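Long-range contact in beta-lactamase (Chitinophaga pinensis, PDB 6N36), which probably hydrolyses the amide bond of beta-lactam rings with the help of two zinc ions, as in other metallo-beta-lactamases: residues A[19-33]-A[60-72]. Sequence-based numbering, arbitrary orientation. Where two conformers were deposited one is given.
Sequences DYQPFRIAGNLYYIG and TLIKAHMKTLGFK
The imidazole of His-65 lies with one face under Pro-22, whose CD sits 4.2 Å from the ring centroid in a CH-pi contact, while the carbonyl oxygen of Leu-61, one helical turn back, lies above the opposite face, displaced toward the rim. Both nitrogens are used at the ring's edge. His-65 NE2 donates to Asp-19 OD1 at 2.6 Å, and the carboxylate is nearly coplanar with the ring, 11° away. His-65 ND1 gives a straight bond of 2.7 Å to Ile-32 O, although that carbonyl is approached from above its own plane. With CG set anti to the carbonyl carbon (chi1 -77°), the ring leaves helix 58-69 and enters the gap between the chain entering the hairpin and the chain leaving it. Two donated bonds fix its rotation and suggest a ring protonated on both nitrogens, probably stabilised by Asp-19.

The second flat pair is T-shaped: the CE2–CZ edge of Phe-71 meets one face of Tyr-30, planes at 65° and centroids 5.1 Å apart. Here helix 58-69 packs against the first hairpin, strands 23-26 and 29-31, at one end of the seven-stranded sheet of the metallo-beta-lactamase αββα sandwich; the classic bulge of Ile-25 and Ala-26 opposite Leu-29 marks the hairpin's far end. Gly-70, with positive phi, closes the helix in a Schellman motif and turns the chain so that Phe-71 reaches Tyr-30; His-48 engages the same phenylalanine edge-to-face.

Between the two aromatic sites the packing is apolar. Leu-69 CD1 fits among Pro-22, Tyr-30 and Ile-32, coming within 3.5 Å of Ile-32 CG2. The other branch of Ile-32, its CG1 held between backbone N and carbonyl carbon, carries CD1 to Ile-62 CG2 at 3.9 Å and across Met-66 at CG.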
loop_
_atom_site.group_PDB
_atom_site.type_symbol
_atom_site.label_atom_id
_atom_site.label_comp_id
_atom_site.label_asym_id
_atom_site.label_seq_id
_atom_site.Cartn_x
_atom_site.Cartn_y
_atom_site.Cartn_z
ATOM N N ASP A 19 -17.771 2.884 -2.813
ATOM C CA ASP A 19 -17.210 3.695 -3.911
ATOM C C ASP A 19 -16.753 5.039 -3.355
ATOM O O ASP A 19 -17.218 5.508 -2.295
ATOM C CB ASP A 19 -18.212 3.828 -5.053
ATOM C CG ASP A 19 -17.616 4.175 -6.401
ATOM O OD1 ASP A 19 -16.360 4.285 -6.524
ATOM O OD2 ASP A 19 -18.407 4.369 -7.308
ATOM N N TYR A 20 -15.769 5.611 -4.029
ATOM C CA TYR A 20 -15.246 6.948 -3.728
ATOM C C TYR A 20 -14.835 7.585 -5.057
ATOM O O TYR A 20 -14.186 6.879 -5.849
ATOM C CB TYR A 20 -14.115 6.824 -2.704
ATOM C CG TYR A 20 -13.730 8.157 -2.134
ATOM C CD1 TYR A 20 -14.492 8.737 -1.135
ATOM C CD2 TYR A 20 -12.656 8.878 -2.618
ATOM C CE1 TYR A 20 -14.179 9.980 -0.623
ATOM C CE2 TYR A 20 -12.317 10.120 -2.114
ATOM C CZ TYR A 20 -13.082 10.677 -1.102
ATOM O OH TYR A 20 -12.847 11.919 -0.594
ATOM N N GLN A 21 -15.093 8.879 -5.207
ATOM C CA GLN A 21 -14.780 9.667 -6.425
ATOM C C GLN A 21 -13.261 9.708 -6.578
ATOM O O GLN A 21 -12.588 10.241 -5.716
ATOM C CB GLN A 21 -15.358 11.083 -6.262
ATOM C CG GLN A 21 -15.216 11.973 -7.486
ATOM C CD GLN A 21 -15.946 13.305 -7.436
ATOM O OE1 GLN A 21 -15.521 14.279 -8.045
ATOM N NE2 GLN A 21 -17.038 13.390 -6.691
ATOM N N PRO A 22 -12.679 9.206 -7.676
ATOM C CA PRO A 22 -11.232 9.309 -7.819
ATOM C C PRO A 22 -10.830 10.772 -8.019
ATOM O O PRO A 22 -11.586 11.625 -8.477
ATOM C CB PRO A 22 -10.925 8.476 -9.059
ATOM C CG PRO A 22 -12.195 8.529 -9.852
ATOM C CD PRO A 22 -13.303 8.543 -8.819
ATOM N N PHE A 23 -9.560 11.049 -7.709
ATOM C CA PHE A 23 -9.083 12.424 -7.771
ATOM C C PHE A 23 -7.573 12.477 -7.908
ATOM O O PHE A 23 -6.877 11.548 -7.503
ATOM C CB PHE A 23 -9.556 13.196 -6.542
ATOM C CG PHE A 23 -8.963 12.804 -5.212
ATOM C CD1 PHE A 23 -9.438 11.717 -4.486
ATOM C CD2 PHE A 23 -7.846 13.464 -4.726
ATOM C CE1 PHE A 23 -8.875 11.387 -3.258
ATOM C CE2 PHE A 23 -7.305 13.153 -3.484
ATOM C CZ PHE A 23 -7.777 12.069 -2.778
ATOM N N ARG A 24 -7.117 13.609 -8.416
ATOM C CA ARG A 24 -5.688 13.912 -8.536
ATOM C C ARG A 24 -5.179 14.390 -7.178
ATOM O O ARG A 24 -5.732 15.351 -6.559
ATOM C CB ARG A 24 -5.519 15.032 -9.558
ATOM C CG ARG A 24 -4.079 15.369 -9.859
ATOM C CD ARG A 24 -4.113 16.553 -10.834
ATOM N NE ARG A 24 -2.784 17.010 -11.152
ATOM C CZ ARG A 24 -2.487 18.250 -11.499
ATOM N NH1 ARG A 24 -3.386 19.214 -11.388
ATOM N NH2 ARG A 24 -1.227 18.539 -11.770
ATOM N N ILE A 25 -4.188 13.672 -6.651
ATOM C CA ILE A 25 -3.585 14.054 -5.350
ATOM C C ILE A 25 -2.598 15.193 -5.581
ATOM O O ILE A 25 -2.709 16.245 -4.907
ATOM C CB ILE A 25 -2.927 12.807 -4.721
ATOM C CG1 ILE A 25 -3.957 11.715 -4.417
ATOM C CG2 ILE A 25 -2.134 13.241 -3.491
ATOM C CD1 ILE A 25 -3.343 10.350 -4.164
ATOM N N ALA A 26 -1.613 14.949 -6.418
ATOM C CA ALA A 26 -0.457 15.841 -6.612
ATOM C C ALA A 26 0.193 15.431 -7.922
ATOM O O ALA A 26 0.536 14.263 -8.067
ATOM C CB ALA A 26 0.501 15.736 -5.469
ATOM N N GLY A 27 0.349 16.361 -8.861
ATOM C CA GLY A 27 1.065 15.992 -10.086
ATOM C C GLY A 27 0.348 14.865 -10.833
ATOM O O GLY A 27 -0.893 14.918 -11.013
ATOM N N ASN A 28 1.128 13.844 -11.174
ATOM C CA ASN A 28 0.700 12.628 -11.904
ATOM C C ASN A 28 0.306 11.494 -10.950
ATOM O O ASN A 28 0.294 10.331 -11.390
ATOM C CB ASN A 28 1.766 12.210 -12.910
ATOM C CG ASN A 28 3.119 11.919 -12.298
ATOM O OD1 ASN A 28 3.592 12.619 -11.379
ATOM N ND2 ASN A 28 3.776 10.907 -12.808
ATOM N N LEU A 29 0.078 11.786 -9.685
ATOM C CA LEU A 29 -0.374 10.782 -8.691
ATOM C C LEU A 29 -1.854 10.976 -8.402
ATOM O O LEU A 29 -2.290 12.106 -8.054
ATOM C CB LEU A 29 0.430 10.955 -7.407
ATOM C CG LEU A 29 -0.085 10.151 -6.226
ATOM C CD1 LEU A 29 0.055 8.651 -6.433
ATOM C CD2 LEU A 29 0.608 10.572 -4.937
ATOM N N TYR A 30 -2.611 9.931 -8.599
ATOM C CA TYR A 30 -4.079 9.932 -8.473
ATOM C C TYR A 30 -4.480 8.886 -7.422
ATOM O O TYR A 30 -3.887 7.782 -7.312
ATOM C CB TYR A 30 -4.752 9.576 -9.796
ATOM C CG TYR A 30 -4.453 10.553 -10.897
ATOM C CD1 TYR A 30 -3.271 10.457 -11.625
ATOM C CD2 TYR A 30 -5.311 11.593 -11.200
ATOM C CE1 TYR A 30 -2.937 11.375 -12.601
ATOM C CE2 TYR A 30 -5.006 12.491 -12.225
ATOM C CZ TYR A 30 -3.793 12.403 -12.900
ATOM O OH TYR A 30 -3.452 13.269 -13.932
ATOM N N TYR A 31 -5.574 9.207 -6.747
ATOM C CA TYR A 31 -6.291 8.302 -5.832
ATOM C C TYR A 31 -7.385 7.603 -6.636
ATOM O O TYR A 31 -8.228 8.278 -7.226
ATOM C CB TYR A 31 -6.929 9.042 -4.661
ATOM C CG TYR A 31 -7.509 8.111 -3.615
ATOM C CD1 TYR A 31 -6.719 7.618 -2.587
ATOM C CD2 TYR A 31 -8.833 7.661 -3.676
ATOM C CE1 TYR A 31 -7.220 6.753 -1.651
ATOM C CE2 TYR A 31 -9.341 6.796 -2.724
ATOM C CZ TYR A 31 -8.549 6.376 -1.677
ATOM O OH TYR A 31 -8.999 5.496 -0.734
ATOM N N ILE A 32 -7.389 6.287 -6.713
ATOM C CA ILE A 32 -8.422 5.501 -7.441
ATOM C C ILE A 32 -8.996 4.386 -6.549
ATOM O O ILE A 32 -9.572 3.437 -7.071
ATOM C CB ILE A 32 -7.879 4.947 -8.767
ATOM C CG1 ILE A 32 -6.667 4.009 -8.611
ATOM C CG2 ILE A 32 -7.585 6.103 -9.701
ATOM C CD1 ILE A 32 -6.377 3.240 -9.872
ATOM N N GLY A 33 -8.846 4.522 -5.246
ATOM C CA GLY A 33 -9.263 3.499 -4.295
ATOM C C GLY A 33 -10.714 3.619 -3.898
ATOM O O GLY A 33 -11.492 4.297 -4.545
ATOM N N THR A 60 -12.738 -4.224 -11.081
ATOM C CA THR A 60 -13.834 -3.514 -11.762
ATOM C C THR A 60 -13.807 -2.025 -11.401
ATOM O O THR A 60 -13.972 -1.162 -12.339
ATOM C CB THR A 60 -15.190 -4.141 -11.408
ATOM O OG1 THR A 60 -15.107 -5.480 -11.906
ATOM C CG2 THR A 60 -16.341 -3.407 -12.048
ATOM N N LEU A 61 -13.658 -1.693 -10.108
ATOM C CA LEU A 61 -13.655 -0.298 -9.607
ATOM C C LEU A 61 -12.411 0.429 -10.098
ATOM O O LEU A 61 -12.521 1.618 -10.454
ATOM C CB LEU A 61 -13.711 -0.268 -8.074
ATOM C CG LEU A 61 -15.088 -0.041 -7.439
ATOM C CD1 LEU A 61 -14.937 0.884 -6.236
ATOM C CD2 LEU A 61 -16.110 0.522 -8.406
ATOM N N ILE A 62 -11.290 -0.259 -10.112
ATOM C CA ILE A 62 -10.013 0.347 -10.597
ATOM C C ILE A 62 -10.191 0.738 -12.071
ATOM O O ILE A 62 -9.889 1.901 -12.406
ATOM C CB ILE A 62 -8.838 -0.614 -10.419
ATOM C CG1 ILE A 62 -8.536 -0.768 -8.928
ATOM C CG2 ILE A 62 -7.579 -0.184 -11.188
ATOM C CD1 ILE A 62 -7.675 -1.973 -8.623
ATOM N N LYS A 63 -10.727 -0.158 -12.882
ATOM C CA LYS A 63 -10.946 0.119 -14.341
ATOM C C LYS A 63 -11.883 1.331 -14.486
ATOM O O LYS A 63 -11.603 2.285 -15.299
ATOM C CB LYS A 63 -11.399 -1.183 -15.019
ATOM C CG LYS A 63 -11.575 -1.083 -16.524
ATOM C CD LYS A 63 -12.027 -2.417 -17.120
ATOM C CE LYS A 63 -12.111 -2.363 -18.632
ATOM N NZ LYS A 63 -12.147 -0.970 -19.130
ATOM N N ALA A 64 -12.993 1.364 -13.744
ATOM C CA ALA A 64 -14.000 2.438 -13.822
ATOM C C ALA A 64 -13.417 3.759 -13.362
ATOM O O ALA A 64 -13.738 4.817 -13.960
ATOM C CB ALA A 64 -15.223 2.085 -13.008
ATOM N N HIS A 65 -12.631 3.740 -12.265
ATOM C CA HIS A 65 -12.079 4.996 -11.727
ATOM C C HIS A 65 -11.091 5.556 -12.739
ATOM O O HIS A 65 -11.022 6.774 -12.903
ATOM C CB HIS A 65 -11.433 4.718 -10.385
ATOM C CG HIS A 65 -12.413 4.557 -9.291
ATOM N ND1 HIS A 65 -12.034 4.137 -8.023
ATOM C CD2 HIS A 65 -13.745 4.702 -9.257
ATOM C CE1 HIS A 65 -13.105 4.085 -7.260
ATOM N NE2 HIS A 65 -14.159 4.435 -7.974
ATOM N N MET A 66 -10.300 4.677 -13.339
ATOM C CA MET A 66 -9.308 5.130 -14.345
ATOM C C MET A 66 -10.034 5.754 -15.544
ATOM O O MET A 66 -9.610 6.848 -15.980
ATOM C CB MET A 66 -8.411 3.979 -14.738
ATOM C CG MET A 66 -7.391 3.701 -13.672
ATOM S SD MET A 66 -6.265 2.361 -14.086
ATOM C CE MET A 66 -5.350 3.204 -15.390
ATOM N N LYS A 67 -11.147 5.162 -15.973
ATOM C CA LYS A 67 -11.932 5.704 -17.104
ATOM C C LYS A 67 -12.414 7.105 -16.706
ATOM O O LYS A 67 -12.315 8.064 -17.530
ATOM C CB LYS A 67 -13.090 4.762 -17.438
ATOM C CG LYS A 67 -13.970 5.230 -18.589
ATOM C CD LYS A 67 -15.245 4.409 -18.777
ATOM C CE LYS A 67 -16.339 5.209 -19.465
ATOM N NZ LYS A 67 -17.683 4.568 -19.428
ATOM N N THR A 68 -12.989 7.267 -15.500
ATOM C CA THR A 68 -13.467 8.586 -15.015
ATOM C C THR A 68 -12.368 9.652 -15.137
ATOM O O THR A 68 -12.688 10.792 -15.491
ATOM C CB THR A 68 -13.978 8.520 -13.569
ATOM O OG1 THR A 68 -15.135 7.680 -13.639
ATOM C CG2 THR A 68 -14.248 9.879 -12.976
ATOM N N LEU A 69 -11.106 9.306 -14.827
ATOM C CA LEU A 69 -9.952 10.226 -14.884
ATOM C C LEU A 69 -9.418 10.401 -16.323
ATOM O O LEU A 69 -8.551 11.311 -16.476
ATOM C CB LEU A 69 -8.833 9.688 -13.999
ATOM C CG LEU A 69 -9.146 9.656 -12.493
ATOM C CD1 LEU A 69 -7.994 8.962 -11.757
ATOM C CD2 LEU A 69 -9.393 11.044 -11.971
ATOM N N GLY A 70 -9.811 9.538 -17.261
ATOM C CA GLY A 70 -9.418 9.574 -18.675
ATOM C C GLY A 70 -8.202 8.720 -18.979
ATOM O O GLY A 70 -7.574 8.935 -20.052
ATOM N N PHE A 71 -7.933 7.696 -18.157
ATOM C CA PHE A 71 -6.802 6.773 -18.409
ATOM C C PHE A 71 -7.339 5.374 -18.706
ATOM O O PHE A 71 -8.470 5.003 -18.246
ATOM C CB PHE A 71 -5.864 6.710 -17.215
ATOM C CG PHE A 71 -5.317 8.061 -16.820
ATOM C CD1 PHE A 71 -4.416 8.689 -17.672
ATOM C CD2 PHE A 71 -5.700 8.697 -15.657
ATOM C CE1 PHE A 71 -3.892 9.934 -17.353
ATOM C CE2 PHE A 71 -5.198 9.958 -15.347
ATOM C CZ PHE A 71 -4.288 10.555 -16.195
ATOM N N LYS A 72 -6.565 4.623 -19.453
ATOM C CA LYS A 72 -6.899 3.236 -19.826
ATOM C C LYS A 72 -6.244 2.255 -18.858
ATOM O O LYS A 72 -5.024 2.259 -18.689
ATOM C CB LYS A 72 -6.476 2.929 -21.262
ATOM C CG LYS A 72 -7.385 3.516 -22.326
ATOM C CD LYS A 72 -7.345 2.795 -23.673
ATOM C CE LYS A 72 -6.053 2.070 -23.968
ATOM N NZ LYS A 72 -5.636 2.269 -25.380
#